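Protein Pcdhgb2 (Mus musculus, PDB 5SZR) is probably a calcium-dependent cell-adhesion protein of neurons, represented here by its extracellular cadherin domains 3 to 6, and may help establish specific neuronal connections. Local coordinates at residues D122-L125 / G126-I129. Sequence-based numbering, arbitrary orientation.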
loop_
_atom_site.group_PDB
_atom_site.type_symbol
_atom_site.label_atom_id
_atom_site.label_comp_id
_atom_site.label_asym_id
_atom_site.label_seq_id
_atom_site.Cartn_x
_atom_site.Cartn_y
_atom_site.Cartn_z
ATOM N N ASP A 122 -9.426 -5.614 10.847
ATOM C CA ASP A 122 -10.217 -4.820 11.774
ATOM C C ASP A 122 -10.733 -5.652 12.945
ATOM O O ASP A 122 -11.644 -5.213 13.656
ATOM C CB ASP A 122 -11.372 -4.133 11.037
ATOM C CG ASP A 122 -12.375 -5.118 10.458
ATOM O OD1 ASP A 122 -13.525 -4.707 10.199
ATOM O OD2 ASP A 122 -12.020 -6.297 10.261
ATOM N N SER A 123 -10.161 -6.833 13.159
ATOM C CA SER A 123 -10.544 -7.677 14.280
ATOM C C SER A 123 -10.413 -6.906 15.591
ATOM O O SER A 123 -9.385 -6.257 15.823
ATOM C CB SER A 123 -9.675 -8.935 14.327
ATOM O OG SER A 123 -10.061 -9.861 13.327
ATOM N N PRO A 124 -11.421 -6.945 16.458
ATOM C CA PRO A 124 -11.312 -6.256 17.747
ATOM C C PRO A 124 -10.206 -6.853 18.607
ATOM O O PRO A 124 -9.753 -7.983 18.401
ATOM C CB PRO A 124 -12.686 -6.478 18.395
ATOM C CG PRO A 124 -13.560 -7.058 17.333
ATOM C CD PRO A 124 -12.671 -7.712 16.334
ATOM N N LEU A 125 -9.777 -6.064 19.588
ATOM C CA LEU A 125 -8.891 -6.568 20.628
ATOM C C LEU A 125 -9.521 -7.770 21.320
ATOM O O LEU A 125 -10.706 -7.755 21.663
ATOM C CB LEU A 125 -8.599 -5.467 21.646
ATOM C CG LEU A 125 -7.901 -4.248 21.052
ATOM C CD1 LEU A 125 -7.518 -3.249 22.133
ATOM C CD2 LEU A 125 -6.683 -4.708 20.286
ATOM N N GLY A 126 -8.728 -8.813 21.514
ATOM C CA GLY A 126 -9.218 -10.018 22.145
ATOM C C GLY A 126 -9.853 -11.024 21.214
ATOM O O GLY A 126 -10.507 -11.957 21.695
ATOM N N THR A 127 -9.684 -10.868 19.904
ATOM C CA THR A 127 -10.212 -11.843 18.961
ATOM C C THR A 127 -9.441 -13.152 19.080
ATOM O O THR A 127 -8.211 -13.158 19.181
ATOM C CB THR A 127 -10.123 -11.303 17.531
ATOM O OG1 THR A 127 -10.833 -10.059 17.444
ATOM C CG2 THR A 127 -10.731 -12.288 16.542
ATOM N N VAL A 128 -10.174 -14.263 19.077
ATOM C CA VAL A 128 -9.580 -15.580 19.291
ATOM C C VAL A 128 -9.022 -16.082 17.965
ATOM O O VAL A 128 -9.777 -16.410 17.046
ATOM C CB VAL A 128 -10.599 -16.564 19.871
ATOM C CG1 VAL A 128 -9.963 -17.938 20.036
ATOM C CG2 VAL A 128 -11.123 -16.045 21.196
ATOM N N ILE A 129 -7.697 -16.152 17.866
ATOM C CA ILE A 129 -7.053 -16.562 16.624
ATOM C C ILE A 129 -6.973 -18.075 16.511
ATOM O O ILE A 129 -7.197 -18.633 15.435
ATOM C CB ILE A 129 -5.652 -15.932 16.526
ATOM C CG1 ILE A 129 -5.729 -14.414 16.652
ATOM C CG2 ILE A 129 -4.989 -16.309 15.211
ATOM C CD1 ILE A 129 -4.377 -13.769 16.584
#
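In Thr127 a chi1 of -57° swings OG1 to the same side as the backbone N, which the turn itself has brought over Pro124 O. Pro124 to Thr127 forms a type II beta turn. Its closing bond, from Thr127 N to Pro124 O, is 3.3 Å long and bent, 136° at the hydrogen, with the donor above the carbonyl plane. The hydroxyl makes the shorter bond: Thr127 OG1 donates to Pro124 O over an unusually short 2.5 Å, with the donor tilted 22° from that plane. The same OG1 comes within 3.2 Å of Pro124 CD and 3.5 Å of Ser123 CB; Thr127 CG2 lies loosely beside the serine side chain, whose OG is bonded to Pro120 O. Gly126 takes the third, positive-phi position usual for glycine in this turn. Thr169, at the end of strand 164-169, bonds to the backbone of Gly126 and Thr127, tying the turn to the sheet that strand 128-135 enters here. In this cadherin domain the turn lies in the loop between strands 119-120 and 128-135, three residues after calcium ligand Glu121. Two donors from one residue thus converge on one carbonyl oxygen; the hydroxyl probably supplements a poorly aligned backbone bond and is itself limited in rotation.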